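Side-chain contacts in 3-oxoacyl-[acyl-carrier-protein] synthase 3 (Micrococcus luteus NCTC 2665, PDB 4EWP), which probably catalyses the first condensation of fatty acid synthesis, adding two carbons from malonyl-ACP to the acetyl group of acetyl-CoA: residues Gly240-Val243 against Phe244-Ala247; Ile282-Phe285 against Ala286-Leu289; Ala102-Val105 against Ala106-Gly110. All coordinates share one frame; numbering follows the deposited sequence.

How the contacts relate
Contacts 1 and 2 are neighbours, and contact 3 stands apart. All three are short stretches of helix in the thiolase fold, contacts 2 and 3 running just past the helix end. Contact 1 opens helix 240-262 and contact 2 closes helix 279-288. The two helices pack against each other, with Phe244 meeting Glu284, and both contacts reach strand 330-337. Their centres lie about 14 Å apart. Each has a buried apolar side and a polar outer side: an arginine over a carbonyl in contact 1, a water-bridged glutamate and lysine in contact 2. Contact 3, on helix 101-108, lies about 36 Å and 38 Å from the other two, centre to centre, across the chain's centre. It is mostly buried, rich in alanine, and packs partly on the second subunit.

Contact 1. Residues Gly240-Val243 against Phe244-Ala247; sequences GPSV and FRWA
Val243 touches Ala247 lightly, its CG1 methyl 4.3 Å from CB of Ala247. Their backbones are bonded as well: Ala247 N donates to Val243 O at 2.6 Å. The methyl direction follows from the first torsion of Val243, which sets CG1 opposite the backbone N (chi1 170°). The tight side of the contact is made by Trp246 and Ala247, both buried. Val243 O comes up to the edge of the Trp246 ring. These residues begin helix 240-262, which lies against strand 330-337 of the C-terminal half of the thiolase fold. There Trp246 and Ala247 touch Phe336. Phe244 and Ala247 also meet Ile281 of helix 279-288. The side chain of Ala247 lies about 7 Å from that of His275, a predicted active-site residue. The other side is loose and faces solvent. Arg245 bends at its third torsion (chi3 -63°) and folds back along the turn. One face of its guanidinium then lies over Pro241 O, which stands 3.8 Å above the centre of the group. Arg245 NH2 approaches Ser242 OG at 3.6 Å, but that hydroxyl is hydrogen-bonded to Asp239. Arg245 NH1 comes no nearer to Pro241 CB than 4.2 Å.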
ATOM      1  N   GLY A 240      19.055  13.704 -10.036  1.00 33.67           N
ATOM      2  CA  GLY A 240      18.277  14.698 -10.764  1.00 31.54           C
ATOM      3  C   GLY A 240      18.266  14.549 -12.278  1.00 31.88           C
ATOM      4  O   GLY A 240      17.202  14.466 -12.894  1.00 32.41           O
ATOM      5  N   PRO A 241      19.453  14.520 -12.892  1.00 32.41           N
ATOM      6  CA  PRO A 241      19.555  14.369 -14.348  1.00 33.32           C
ATOM      7  C   PRO A 241      18.890  13.100 -14.890  1.00 34.49           C
ATOM      8  O   PRO A 241      18.232  13.170 -15.931  1.00 38.64           O
ATOM      9  CB  PRO A 241      21.070  14.334 -14.587  1.00 32.04           C
ATOM     10  CG  PRO A 241      21.627  15.156 -13.487  1.00 33.04           C
ATOM     11  CD  PRO A 241      20.763  14.797 -12.282  1.00 33.24           C
ATOM     12  N   SER A 242      19.050  11.966 -14.217  1.00 33.53           N
ATOM     13  CA  SER A 242      18.360  10.752 -14.659  1.00 35.93           C
ATOM     14  C   SER A 242      16.847  10.925 -14.618  1.00 33.44           C
ATOM     15  O   SER A 242      16.144  10.548 -15.562  1.00 34.67           O
ATOM     16  CB  SER A 242      18.770   9.529 -13.837  1.00 34.90           C
ATOM     17  OG  SER A 242      20.129   9.239 -14.058  1.00 39.47           O
ATOM     18  N   VAL A 243      16.345  11.505 -13.536  1.00 29.40           N
ATOM     19  CA  VAL A 243      14.907  11.733 -13.432  1.00 30.37           C
ATOM     20  C   VAL A 243      14.381  12.514 -14.628  1.00 31.62           C
ATOM     21  O   VAL A 243      13.362  12.140 -15.205  1.00 29.37           O
ATOM     22  CB  VAL A 243      14.526  12.455 -12.139  1.00 30.71           C
ATOM     23  CG1 VAL A 243      13.071  12.894 -12.191  1.00 27.77           C
ATOM     24  CG2 VAL A 243      14.768  11.542 -10.950  1.00 30.65           C
ATOM     25  N   PHE A 244      15.088  13.581 -15.010  1.00 31.98           N
ATOM     26  CA  PHE A 244      14.652  14.421 -16.136  1.00 26.88           C
ATOM     27  C   PHE A 244      14.565  13.639 -17.450  1.00 29.53           C
ATOM     28  O   PHE A 244      13.549  13.696 -18.147  1.00 31.42           O
ATOM     29  CB  PHE A 244      15.559  15.641 -16.315  1.00 27.76           C
ATOM     30  CG  PHE A 244      15.148  16.534 -17.464  1.00 34.25           C
ATOM     31  CD1 PHE A 244      14.240  17.572 -17.268  1.00 34.07           C
ATOM     32  CD2 PHE A 244      15.654  16.323 -18.745  1.00 33.62           C
ATOM     33  CE1 PHE A 244      13.856  18.393 -18.328  1.00 33.64           C
ATOM     34  CE2 PHE A 244      15.266  17.134 -19.804  1.00 34.98           C
ATOM     35  CZ  PHE A 244      14.367  18.175 -19.593  1.00 33.44           C
ATOM     36  N   ARG A 245      15.632  12.921 -17.795  1.00 30.27           N
ATOM     37  CA  ARG A 245      15.644  12.135 -19.028  1.00 34.96           C
ATOM     38  C   ARG A 245      14.501  11.129 -19.068  1.00 31.14           C
ATOM     39  O   ARG A 245      13.852  10.946 -20.099  1.00 31.66           O
ATOM     40  CB  ARG A 245      16.984  11.420 -19.224  1.00 37.88           C
ATOM     41  CG  ARG A 245      18.075  12.332 -19.704  1.00 42.93           C
ATOM     42  CD  ARG A 245      19.319  11.570 -20.103  1.00 41.98           C
ATOM     43  NE  ARG A 245      19.905  10.862 -18.979  1.00 38.40           N
ATOM     44  CZ  ARG A 245      20.830  11.374 -18.179  1.00 36.02           C
ATOM     45  NH1 ARG A 245      21.273  12.601 -18.370  1.00 31.09           N
ATOM     46  NH2 ARG A 245      21.310  10.657 -17.178  1.00 39.62           N
ATOM     47  N   TRP A 246      14.248  10.483 -17.940  1.00 29.20           N
ATOM     48  CA  TRP A 246      13.168   9.497 -17.859  1.00 28.42           C
ATOM     49  C   TRP A 246      11.801  10.196 -17.838  1.00 27.94           C
ATOM     50  O   TRP A 246      10.912   9.901 -18.643  1.00 28.24           O
ATOM     51  CB  TRP A 246      13.385   8.612 -16.615  1.00 25.80           C
ATOM     52  CG  TRP A 246      12.295   7.636 -16.306  1.00 22.51           C
ATOM     53  CD1 TRP A 246      12.060   6.449 -16.933  1.00 20.90           C
ATOM     54  CD2 TRP A 246      11.308   7.743 -15.262  1.00 20.25           C
ATOM     55  NE1 TRP A 246      10.976   5.821 -16.361  1.00 23.85           N
ATOM     56  CE2 TRP A 246      10.499   6.595 -15.335  1.00 20.64           C
ATOM     57  CE3 TRP A 246      11.036   8.697 -14.278  1.00 18.29           C
ATOM     58  CZ2 TRP A 246       9.435   6.377 -14.469  1.00 24.72           C
ATOM     59  CZ3 TRP A 246       9.981   8.489 -13.424  1.00 20.11           C
ATOM     60  CH2 TRP A 246       9.194   7.331 -13.515  1.00 24.04           C
ATOM     61  N   ALA A 247      11.653  11.140 -16.916  1.00 29.20           N
ATOM     62  CA  ALA A 247      10.391  11.851 -16.707  1.00 28.70           C
ATOM     63  C   ALA A 247       9.787  12.414 -17.986  1.00 32.95           C
ATOM     64  O   ALA A 247       8.564  12.438 -18.152  1.00 37.81           O
ATOM     65  CB  ALA A 247      10.587  12.977 -15.703  1.00 25.07           C
TER

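Contact 2. Residues Ile282-Phe285 against Ala286-Leu289; sequences IDEF and AKQL
Phe285 and Leu289 cross obliquely, one helix turn apart. Leu289 brings its CD1 methyl to within 4.0 Å of Phe285 CE2, while its CG also rests 3.6 Å from Phe285 O. The ring leaves the helix with CG swung away from the backbone N (chi1 -153°), which turns it toward the inner side. Glu284 and Lys287 are arranged differently: they run side by side and point the same way. The lysine chain is fully extended. The glutamate bends at chi2 (51°), bringing its carboxylate alongside the lysine, OE2 3.7 Å from Lys287 CD. The charges stay apart, 4.6 Å from Glu284 OE2 to Lys287 NZ. A water bridges them, donating to Glu284 OE2 and accepting from Lys287 NZ, while Glu284 OE1 forms a salt bridge with Arg280. The stretch ends helix 279-288, the helix of the beta-alpha-beta unit between strands 269-274 and 296-297. On its inner side Phe285 packs edge-to-face with Phe272 and touches Phe336. Its side chain lies about 7 Å from that of His275, predicted to be in the active site. With an alanine here, a gap would probably open beneath the helix, and Leu289 CD1 and Phe272 would lose their aromatic partner. Ile282 and Ala286 both pack on Val297.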
ATOM      1  N   ILE A 282       7.570  19.624 -16.799  1.00 31.66           N
ATOM      2  CA  ILE A 282       6.230  19.908 -17.306  1.00 31.05           C
ATOM      3  C   ILE A 282       6.274  20.541 -18.702  1.00 31.93           C
ATOM      4  O   ILE A 282       5.584  20.079 -19.616  1.00 30.35           O
ATOM      5  CB  ILE A 282       5.443  20.833 -16.359  1.00 31.96           C
ATOM      6  CG1 ILE A 282       5.251  20.186 -14.989  1.00 27.71           C
ATOM      7  CG2 ILE A 282       4.082  21.186 -16.961  1.00 32.08           C
ATOM      8  CD1 ILE A 282       4.579  21.120 -13.987  1.00 26.26           C
ATOM      9  N   ASP A 283       7.069  21.600 -18.864  1.00 31.54           N
ATOM     10  CA  ASP A 283       7.174  22.272 -20.163  1.00 35.40           C
ATOM     11  C   ASP A 283       7.623  21.331 -21.287  1.00 36.81           C
ATOM     12  O   ASP A 283       6.990  21.260 -22.336  1.00 34.75           O
ATOM     13  CB  ASP A 283       8.143  23.451 -20.097  1.00 38.71           C
ATOM     14  CG  ASP A 283       7.671  24.548 -19.172  1.00 42.32           C
ATOM     15  OD1 ASP A 283       6.496  24.512 -18.771  1.00 41.03           O
ATOM     16  OD2 ASP A 283       8.474  25.449 -18.855  1.00 45.03           O
ATOM     17  N   GLU A 284       8.723  20.615 -21.059  1.00 36.81           N
ATOM     18  CA  GLU A 284       9.315  19.769 -22.085  1.00 38.19           C
ATOM     19  C   GLU A 284       8.345  18.646 -22.448  1.00 34.60           C
ATOM     20  O   GLU A 284       8.215  18.263 -23.619  1.00 32.78           O
ATOM     21  CB  GLU A 284      10.651  19.209 -21.592  1.00 41.70           C
ATOM     22  CG  GLU A 284      11.546  18.663 -22.683  1.00 44.17           C
ATOM     23  CD  GLU A 284      11.732  19.637 -23.829  1.00 47.75           C
ATOM     24  OE1 GLU A 284      12.259  20.745 -23.598  1.00 49.19           O
ATOM     25  OE2 GLU A 284      11.339  19.289 -24.963  1.00 48.74           O
ATOM     26  N   PHE A 285       7.654  18.148 -21.425  1.00 29.64           N
ATOM     27  CA  PHE A 285       6.608  17.143 -21.574  1.00 32.07           C
ATOM     28  C   PHE A 285       5.470  17.646 -22.487  1.00 30.18           C
ATOM     29  O   PHE A 285       5.126  17.017 -23.491  1.00 29.86           O
ATOM     30  CB  PHE A 285       6.080  16.806 -20.176  1.00 40.85           C
ATOM     31  CG  PHE A 285       5.514  15.431 -20.042  1.00 40.43           C
ATOM     32  CD1 PHE A 285       5.488  14.808 -18.802  1.00 41.74           C
ATOM     33  CD2 PHE A 285       4.991  14.766 -21.137  1.00 41.43           C
ATOM     34  CE1 PHE A 285       4.959  13.538 -18.655  1.00 42.34           C
ATOM     35  CE2 PHE A 285       4.454  13.494 -21.003  1.00 43.25           C
ATOM     36  CZ  PHE A 285       4.439  12.878 -19.759  1.00 43.72           C
ATOM     37  N   ALA A 286       4.903  18.796 -22.143  1.00 27.58           N
ATOM     38  CA  ALA A 286       3.850  19.404 -22.949  1.00 26.91           C
ATOM     39  C   ALA A 286       4.284  19.600 -24.396  1.00 35.64           C
ATOM     40  O   ALA A 286       3.502  19.382 -25.319  1.00 37.51           O
ATOM     41  CB  ALA A 286       3.410  20.742 -22.332  1.00 26.13           C
ATOM     42  N   LYS A 287       5.531  20.017 -24.603  1.00 37.10           N
ATOM     43  CA  LYS A 287       6.029  20.220 -25.960  1.00 36.21           C
ATOM     44  C   LYS A 287       6.069  18.893 -26.714  1.00 37.63           C
ATOM     45  O   LYS A 287       5.743  18.817 -27.901  1.00 37.51           O
ATOM     46  CB  LYS A 287       7.422  20.848 -25.924  1.00 36.88           C
ATOM     47  CG  LYS A 287       8.116  20.912 -27.283  1.00 37.95           C
ATOM     48  CD  LYS A 287       9.481  21.601 -27.189  1.00 38.98           C
ATOM     49  CE  LYS A 287      10.277  21.446 -28.491  1.00 40.63           C
ATOM     50  NZ  LYS A 287      11.546  22.238 -28.487  1.00 39.95           N
ATOM     51  N   GLN A 288       6.463  17.834 -26.019  1.00 36.40           N
ATOM     52  CA  GLN A 288       6.662  16.547 -26.672  1.00 40.15           C
ATOM     53  C   GLN A 288       5.310  15.955 -27.141  1.00 38.99           C
ATOM     54  O   GLN A 288       5.217  15.276 -28.179  1.00 37.28           O
ATOM     55  CB  GLN A 288       7.420  15.610 -25.726  1.00 42.75           C
ATOM     56  CG  GLN A 288       7.972  14.354 -26.382  1.00 49.12           C
ATOM     57  CD  GLN A 288       9.034  14.640 -27.436  1.00 57.54           C
ATOM     58  OE1 GLN A 288       9.641  15.715 -27.454  1.00 58.80           O
ATOM     59  NE2 GLN A 288       9.264  13.669 -28.322  1.00 61.77           N
ATOM     60  N   LEU A 289       4.253  16.261 -26.391  1.00 34.91           N
ATOM     61  CA  LEU A 289       2.911  15.784 -26.720  1.00 30.92           C
ATOM     62  C   LEU A 289       2.222  16.563 -27.832  1.00 36.21           C
ATOM     63  O   LEU A 289       1.093  16.244 -28.203  1.00 36.92           O
ATOM     64  CB  LEU A 289       2.023  15.793 -25.484  1.00 34.00           C
ATOM     65  CG  LEU A 289       2.440  14.790 -24.414  1.00 32.83           C
ATOM     66  CD1 LEU A 289       1.429  14.765 -23.276  1.00 29.92           C
ATOM     67  CD2 LEU A 289       2.585  13.419 -25.043  1.00 35.55           C
TER
HETATM   68  O   HOH W   1      13.154  20.666 -26.659  1.00 49.48           O

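Contact 3. Residues Ala102-Val105 against Ala106-Gly110; sequences AALV and AHEIG
Val105 lays its CG1 methyl against the CD1 end of Ile109, 4.2 Å away, one helix turn further on. Val105 lies in the last turn of helix 101-108 and Ile109 just after it. The helix links strands 86-90 and 116-120 in a beta-alpha-beta unit of the thiolase fold. It stops at Gly110 in a Schellman motif. CG1 of Ile109 sits between the backbone N and the carbonyl carbon (chi1 68°), normally a crowded position. It places that carbon 3.3 Å from Val105 O. The same oxygen accepts the N-H of Ile109 at 3.0 Å, so the isoleucine side chain folds over its own backbone bond. Both side chains pack on helix 62-76, Val105 on Ala66 and Ile109 on Val67.

The small alanines probably let other elements come close. Ala102 and Ala106 face the sheet and touch Ala116 of strand 116-120. Ala106 also packs on Ser192 of the second subunit. Ala103 meets Gly339 of that subunit, and Leu104 meets its Trp197, so this helix forms part of the dimer interface. Ala106 N bonds to Ala102 O at 2.8 Å, and His107 N to Ala103 O at 3.2 Å. At the helix end Gly110 has a positive phi (80°). A side chain there would be jammed against Ile109 O. Its N-H turns back and bonds to His107 O at 3.1 Å.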
ATOM      1  N   ALA A 102      -5.179   5.021   6.082  1.00 13.65           N
ATOM      2  CA  ALA A 102      -6.475   4.873   5.455  1.00 15.86           C
ATOM      3  C   ALA A 102      -7.535   4.504   6.477  1.00 16.93           C
ATOM      4  O   ALA A 102      -8.690   4.948   6.389  1.00 15.59           O
ATOM      5  CB  ALA A 102      -6.408   3.814   4.340  1.00 10.75           C
ATOM      6  N   ALA A 103      -7.149   3.674   7.439  1.00 16.81           N
ATOM      7  CA  ALA A 103      -8.105   3.177   8.423  1.00 18.98           C
ATOM      8  C   ALA A 103      -8.547   4.310   9.331  1.00 18.19           C
ATOM      9  O   ALA A 103      -9.719   4.383   9.703  1.00 19.25           O
ATOM     10  CB  ALA A 103      -7.509   2.006   9.235  1.00 18.59           C
ATOM     11  N   LEU A 104      -7.616   5.203   9.672  1.00 13.42           N
ATOM     12  CA  LEU A 104      -7.975   6.424  10.410  1.00 23.16           C
ATOM     13  C   LEU A 104      -8.870   7.331   9.572  1.00 25.72           C
ATOM     14  O   LEU A 104      -9.876   7.844  10.064  1.00 31.37           O
ATOM     15  CB  LEU A 104      -6.730   7.221  10.830  1.00 22.95           C
ATOM     16  CG  LEU A 104      -5.915   6.746  12.030  1.00 27.14           C
ATOM     17  CD1 LEU A 104      -4.638   7.563  12.151  1.00 24.19           C
ATOM     18  CD2 LEU A 104      -6.734   6.838  13.319  1.00 25.55           C
ATOM     19  N   VAL A 105      -8.495   7.539   8.309  1.00 21.45           N
ATOM     20  CA  VAL A 105      -9.267   8.406   7.433  1.00 20.74           C
ATOM     21  C   VAL A 105     -10.700   7.892   7.311  1.00 22.53           C
ATOM     22  O   VAL A 105     -11.662   8.654   7.483  1.00 22.35           O
ATOM     23  CB  VAL A 105      -8.613   8.537   6.033  1.00 19.85           C
ATOM     24  CG1 VAL A 105      -9.496   9.361   5.066  1.00 16.86           C
ATOM     25  CG2 VAL A 105      -7.211   9.146   6.148  1.00 16.51           C
ATOM     26  N   ALA A 106     -10.833   6.596   7.039  1.00 21.58           N
ATOM     27  CA  ALA A 106     -12.143   5.972   6.863  1.00 19.83           C
ATOM     28  C   ALA A 106     -13.010   6.245   8.070  1.00 19.57           C
ATOM     29  O   ALA A 106     -14.188   6.590   7.935  1.00 20.37           O
ATOM     30  CB  ALA A 106     -12.001   4.471   6.653  1.00 20.21           C
ATOM     31  N   HIS A 107     -12.412   6.110   9.254  1.00 20.99           N
ATOM     32  CA  HIS A 107     -13.137   6.315  10.500  1.00 21.78           C
ATOM     33  C   HIS A 107     -13.548   7.765  10.681  1.00 23.25           C
ATOM     34  O   HIS A 107     -14.701   8.045  10.999  1.00 22.97           O
ATOM     35  CB  HIS A 107     -12.329   5.869  11.717  1.00 20.35           C
ATOM     36  CG  HIS A 107     -12.945   6.292  13.011  1.00 22.35           C
ATOM     37  ND1 HIS A 107     -14.213   5.898  13.388  1.00 28.32           N
ATOM     38  CD2 HIS A 107     -12.496   7.108  13.990  1.00 26.03           C
ATOM     39  CE1 HIS A 107     -14.510   6.442  14.555  1.00 28.31           C
ATOM     40  NE2 HIS A 107     -13.484   7.177  14.944  1.00 30.81           N
ATOM     41  N   GLU A 108     -12.600   8.679  10.470  1.00 26.48           N
ATOM     42  CA  GLU A 108     -12.833  10.103  10.712  1.00 28.35           C
ATOM     43  C   GLU A 108     -13.944  10.641   9.828  1.00 28.35           C
ATOM     44  O   GLU A 108     -14.723  11.497  10.257  1.00 32.65           O
ATOM     45  CB  GLU A 108     -11.564  10.924  10.458  1.00 34.50           C
ATOM     46  CG  GLU A 108     -10.289  10.398  11.101  1.00 41.94           C
ATOM     47  CD  GLU A 108     -10.229  10.661  12.590  1.00 52.18           C
ATOM     48  OE1 GLU A 108     -11.243  11.139  13.148  1.00 54.12           O
ATOM     49  OE2 GLU A 108      -9.164  10.392  13.197  1.00 56.21           O
ATOM     50  N   ILE A 109     -14.012  10.158   8.589  1.00 23.11           N
ATOM     51  CA  ILE A 109     -14.986  10.700   7.646  1.00 24.65           C
ATOM     52  C   ILE A 109     -16.292   9.936   7.665  1.00 27.12           C
ATOM     53  O   ILE A 109     -17.181  10.217   6.872  1.00 25.05           O
ATOM     54  CB  ILE A 109     -14.459  10.762   6.194  1.00 26.13           C
ATOM     55  CG1 ILE A 109     -14.278   9.353   5.617  1.00 24.14           C
ATOM     56  CG2 ILE A 109     -13.179  11.596   6.122  1.00 25.08           C
ATOM     57  CD1 ILE A 109     -13.623   9.329   4.247  1.00 23.51           C
ATOM     58  N   GLY A 110     -16.415   8.965   8.563  1.00 25.87           N
ATOM     59  CA  GLY A 110     -17.676   8.251   8.684  1.00 24.01           C
ATOM     60  C   GLY A 110     -17.910   7.162   7.646  1.00 22.79           C
ATOM     61  O   GLY A 110     -19.062   6.787   7.397  1.00 27.40           O
TER